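PDB 3MWB: prephenate dehydratase from Arthrobacter aurescens, which probably catalyses the decarboxylation and dehydration of prephenate to phenylpyruvate in L-phenylalanine biosynthesis, and binds L-phenylalanine in its ACT domain. Local coordinates for residues S109-A114 and S136-S140; A199-T203 and D250-A255. All coordinates share one frame; numbering follows the deposited sequence.

Contact 1 of 2, residues S109-A114 and S136-S140; sequences STHGHA and STAAS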
loop_
_atom_site.group_PDB
_atom_site.type_symbol
_atom_site.label_atom_id
_atom_site.label_comp_id
_atom_site.label_asym_id
_atom_site.label_seq_id
_atom_site.Cartn_x
_atom_site.Cartn_y
_atom_site.Cartn_z
ATOM N N SER A 109 6.514 -33.522 -39.112
ATOM C CA SER A 109 6.269 -33.788 -37.695
ATOM C C SER A 109 7.185 -32.964 -36.785
ATOM O O SER A 109 8.369 -32.812 -37.054
ATOM C CB SER A 109 6.448 -35.270 -37.394
ATOM O OG SER A 109 6.234 -35.540 -36.013
ATOM N N THR A 110 6.605 -32.419 -35.717
ATOM C CA THR A 110 7.347 -31.710 -34.687
ATOM C C THR A 110 6.450 -31.488 -33.480
ATOM O O THR A 110 5.242 -31.778 -33.523
ATOM C CB THR A 110 7.907 -30.346 -35.185
ATOM O OG1 THR A 110 8.818 -29.825 -34.216
ATOM C CG2 THR A 110 6.792 -29.341 -35.448
ATOM N N HIS A 111 7.037 -30.975 -32.405
ATOM C CA HIS A 111 6.255 -30.545 -31.266
ATOM C C HIS A 111 5.461 -29.322 -31.693
ATOM O O HIS A 111 5.996 -28.482 -32.406
ATOM C CB HIS A 111 7.152 -30.189 -30.082
ATOM C CG HIS A 111 6.378 -29.936 -28.824
ATOM N ND1 HIS A 111 6.325 -30.841 -27.781
ATOM C CD2 HIS A 111 5.579 -28.904 -28.470
ATOM C CE1 HIS A 111 5.545 -30.360 -26.826
ATOM N NE2 HIS A 111 5.078 -29.185 -27.223
ATOM N N GLY A 112 4.202 -29.224 -31.252
ATOM C CA GLY A 112 3.332 -28.064 -31.549
ATOM C C GLY A 112 3.943 -26.695 -31.281
ATOM O O GLY A 112 3.656 -25.722 -31.993
ATOM N N HIS A 113 4.777 -26.604 -30.253
ATOM C CA HIS A 113 5.468 -25.353 -29.918
ATOM C C HIS A 113 6.470 -24.933 -30.998
ATOM O O HIS A 113 6.628 -23.746 -31.280
ATOM C CB HIS A 113 6.176 -25.494 -28.568
ATOM C CG HIS A 113 5.235 -25.638 -27.407
ATOM N ND1 HIS A 113 5.646 -25.517 -26.097
ATOM C CD2 HIS A 113 3.898 -25.872 -27.362
ATOM C CE1 HIS A 113 4.607 -25.682 -25.296
ATOM N NE2 HIS A 113 3.534 -25.899 -26.036
ATOM N N ALA A 114 7.151 -25.916 -31.580
ATOM C CA ALA A 114 8.053 -25.665 -32.703
ATOM C C ALA A 114 7.262 -25.272 -33.959
ATOM O O ALA A 114 7.569 -24.267 -34.621
ATOM C CB ALA A 114 8.926 -26.880 -32.970
ATOM N N SER A 136 7.790 -34.789 -29.146
ATOM C CA SER A 136 8.910 -33.853 -28.979
ATOM C C SER A 136 9.602 -33.646 -30.329
ATOM O O SER A 136 9.348 -34.409 -31.269
ATOM C CB SER A 136 9.916 -34.353 -27.926
ATOM O OG SER A 136 10.578 -35.544 -28.328
ATOM N N THR A 137 10.449 -32.621 -30.439
ATOM C CA THR A 137 11.200 -32.407 -31.671
ATOM C C THR A 137 12.111 -33.604 -31.964
ATOM O O THR A 137 12.188 -34.065 -33.106
ATOM C CB THR A 137 12.020 -31.060 -31.700
ATOM O OG1 THR A 137 13.103 -31.101 -30.754
ATOM C CG2 THR A 137 11.107 -29.852 -31.413
ATOM N N ALA A 138 12.783 -34.093 -30.922
ATOM C CA ALA A 138 13.701 -35.232 -31.040
ATOM C C ALA A 138 12.997 -36.499 -31.540
ATOM O O ALA A 138 13.486 -37.130 -32.467
ATOM C CB ALA A 138 14.417 -35.497 -29.715
ATOM N N ALA A 139 11.862 -36.859 -30.935
ATOM C CA ALA A 139 11.091 -38.031 -31.374
ATOM C C ALA A 139 10.638 -37.896 -32.827
ATOM O O ALA A 139 10.679 -38.862 -33.593
ATOM C CB ALA A 139 9.895 -38.291 -30.460
ATOM N N SER A 140 10.218 -36.689 -33.201
ATOM C CA SER A 140 9.824 -36.410 -34.569
ATOM C C SER A 140 10.985 -36.676 -35.511
ATOM O O SER A 140 10.806 -37.335 -36.541
ATOM C CB SER A 140 9.336 -34.970 -34.714
ATOM O OG SER A 140 8.053 -34.833 -34.139
#

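Contact 2 of 2, residues A199-T203 and D250-A255; sequences ADKTT and DADGHA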
loop_
_atom_site.group_PDB
_atom_site.type_symbol
_atom_site.label_atom_id
_atom_site.label_comp_id
_atom_site.label_asym_id
_atom_site.label_seq_id
_atom_site.Cartn_x
_atom_site.Cartn_y
_atom_site.Cartn_z
ATOM N N ALA A 199 25.018 -9.494 -9.470
ATOM C CA ALA A 199 24.130 -9.691 -10.604
ATOM C C ALA A 199 23.431 -11.050 -10.430
ATOM O O ALA A 199 23.587 -11.960 -11.237
ATOM C CB ALA A 199 24.904 -9.604 -11.931
ATOM N N ASP A 200 22.659 -11.166 -9.352
ATOM C CA ASP A 200 22.090 -12.447 -8.960
ATOM C C ASP A 200 20.579 -12.401 -9.032
ATOM O O ASP A 200 19.969 -11.327 -9.097
ATOM C CB ASP A 200 22.514 -12.813 -7.530
ATOM C CG ASP A 200 24.013 -13.080 -7.398
ATOM O OD1 ASP A 200 24.564 -13.849 -8.195
ATOM O OD2 ASP A 200 24.639 -12.514 -6.480
ATOM N N LYS A 201 19.991 -13.594 -8.994
ATOM C CA LYS A 201 18.565 -13.784 -8.946
ATOM C C LYS A 201 18.248 -14.623 -7.705
ATOM O O LYS A 201 19.018 -15.513 -7.331
ATOM C CB LYS A 201 18.145 -14.525 -10.216
ATOM C CG LYS A 201 16.703 -14.370 -10.615
ATOM C CD LYS A 201 16.440 -14.955 -12.032
ATOM C CE LYS A 201 16.575 -13.946 -13.172
ATOM N NZ LYS A 201 16.278 -14.625 -14.473
ATOM N N THR A 202 17.121 -14.336 -7.063
ATOM C CA THR A 202 16.642 -15.162 -5.968
ATOM C C THR A 202 15.224 -15.600 -6.276
ATOM O O THR A 202 14.378 -14.777 -6.639
ATOM C CB THR A 202 16.759 -14.447 -4.585
ATOM O OG1 THR A 202 18.141 -14.216 -4.268
ATOM C CG2 THR A 202 16.133 -15.288 -3.431
ATOM N N THR A 203 14.967 -16.897 -6.123
ATOM C CA THR A 203 13.655 -17.483 -6.396
ATOM C C THR A 203 13.020 -18.022 -5.110
ATOM O O THR A 203 13.690 -18.670 -4.285
ATOM C CB THR A 203 13.744 -18.616 -7.484
ATOM O OG1 THR A 203 14.347 -18.108 -8.685
ATOM C CG2 THR A 203 12.355 -19.172 -7.848
ATOM N N ASP A 250 10.600 -14.651 -9.011
ATOM C CA ASP A 250 12.050 -14.373 -9.129
ATOM C C ASP A 250 12.288 -12.923 -8.758
ATOM O O ASP A 250 11.618 -12.021 -9.303
ATOM C CB ASP A 250 12.589 -14.610 -10.557
ATOM C CG ASP A 250 12.398 -16.055 -11.054
ATOM O OD1 ASP A 250 12.290 -17.000 -10.226
ATOM O OD2 ASP A 250 12.376 -16.251 -12.292
ATOM N N ALA A 251 13.218 -12.696 -7.822
ATOM C CA ALA A 251 13.648 -11.343 -7.430
ATOM C C ALA A 251 15.081 -11.092 -7.855
ATOM O O ALA A 251 15.883 -12.048 -7.950
ATOM C CB ALA A 251 13.509 -11.165 -5.918
ATOM N N ASP A 252 15.406 -9.829 -8.137
ATOM C CA ASP A 252 16.803 -9.388 -8.342
ATOM C C ASP A 252 17.510 -9.357 -7.005
ATOM O O ASP A 252 17.045 -8.693 -6.063
ATOM C CB ASP A 252 16.859 -7.965 -8.882
ATOM C CG ASP A 252 16.377 -7.847 -10.313
ATOM O OD1 ASP A 252 16.118 -8.897 -10.960
ATOM O OD2 ASP A 252 16.287 -6.689 -10.804
ATOM N N GLY A 253 18.632 -10.055 -6.898
ATOM C CA GLY A 253 19.368 -10.030 -5.667
ATOM C C GLY A 253 19.815 -11.374 -5.165
ATOM O O GLY A 253 19.429 -12.438 -5.681
ATOM N N HIS A 254 20.629 -11.322 -4.127
ATOM C CA HIS A 254 21.168 -12.530 -3.518
ATOM C C HIS A 254 20.688 -12.572 -2.068
ATOM O O HIS A 254 20.611 -11.533 -1.416
ATOM C CB HIS A 254 22.671 -12.445 -3.556
ATOM C CG HIS A 254 23.362 -13.677 -3.076
ATOM N ND1 HIS A 254 23.845 -14.636 -3.935
ATOM C CD2 HIS A 254 23.699 -14.083 -1.831
ATOM C CE1 HIS A 254 24.449 -15.585 -3.240
ATOM N NE2 HIS A 254 24.370 -15.274 -1.959
ATOM N N ALA A 255 20.379 -13.773 -1.566
ATOM C CA ALA A 255 19.845 -13.943 -0.206
ATOM C C ALA A 255 20.657 -13.214 0.883
ATOM O O ALA A 255 20.083 -12.769 1.879
ATOM C CB ALA A 255 19.709 -15.419 0.134
HETATM O O HOH W 1 13.400 -14.367 -13.893
#

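Contact 1 of 2, residues S109-A114 and S136-S140
Ser136 meets His111 through its backbone: its CA sits at the rim of the imidazole, near the ring plane, 4.1 Å from His111 ND1. His111 N is buried here without a partner in the model. The Ser136 hydroxyl turns to the helix it precedes, where Ser136 OG accepts from Ala139 N at 3.2 Å in a nearly straight N-cap bond (167°). At Thr137 the methyl does the touching. With CG2 beside the backbone N, it lies 3.6 Å from Thr110 OG1 and 4.0 Å from Ala114 CB, and the two threonine side chains run alongside each other, pointing the same way. Their hydroxyls are engaged elsewhere, that of Thr137 with Glu64 and that of Thr110 with Ile155 O. One turn on, Ser140 OG is hydrogen-bonded to Ser109 OG at 2.7 Å. Ser109 reaches it because its hydroxyl stands opposite the backbone N (chi1 179°); Ser109 OG also hydrogen-bonds Val132 O. Strands 107-110 and 130-133 are parallel neighbours joined through helices 112-115 and 119-125, a beta-alpha-beta crossover in the dehydratase region, whose family belongs to the periplasmic-binding-protein clan. No salt bridge spans the two segments: Ser109 OG, gripped by both Ser140 OG and Val132 O, ties the start of helix 137-143 to the strands, while the Thr137 methyl, set against one hydroxyl oxygen and one other methyl, fills the side toward Ala114.

Contact 2 of 2, residues A199-T203 and D250-A255
Chi1 of -65° sets Thr202 OG1 beside its own backbone N and opposite its carbonyl carbon, from where it donates to Gly253 O at 2.6 Å, meeting that carbonyl from above its plane. Thr203 (chi1 -56°) and Asp250 have matching first torsions and lie alongside each other; Thr203 OG1 donates to Asp250 OD1 over 2.8 Å, again from above the plane of the acceptor group. Tyr280 also bonds to the Thr203 hydroxyl. In the backbone, Thr202 and Ala251 form an antiparallel hydrogen-bonded pair, Thr202 N to Ala251 O and Ala251 N to Thr202 O, both 2.7 Å. They join the central strands 200-207 and 245-252 of the four-stranded antiparallel sheet of the ACT domain. Lys201 shares a face with Asp250, and its bent chain passes obliquely over Asp250 CB, with CG 4.1 Å away. One water links their ends, 2.9 Å from Lys201 NZ and 2.7 Å from Asp250 OD2, while Glu85 and Arg232 give these two groups their respective salt bridges. Where strand 245-252 runs out, Gly253 N still reaches Asp200 O at 2.9 Å, and the carboxylate of Asp200, hydrogen-bonded by Thr197 N, lies beside the His254 imidazole with the planes 54° apart.

Along the chain contact 1 is complete before residue 199 is reached, and the chain's centre falls between the two, which lie about 33 Å apart between centres and about 18 Å between nearest atoms. They share no sheet. Residues 109-114 and 136-140 belong to the prephenate dehydratase region, around the mixed sheet that holds strands 107-110 and 130-133; residues 199-203 and 250-255 join strands of the antiparallel ACT sheet. Strand 181-188, in the other mixed sheet of the dehydratase part, comes between them in sequence. One contact therefore belongs to the probable catalytic part, the other to the domain that binds phenylalanine, consistent with feedback control by the end product.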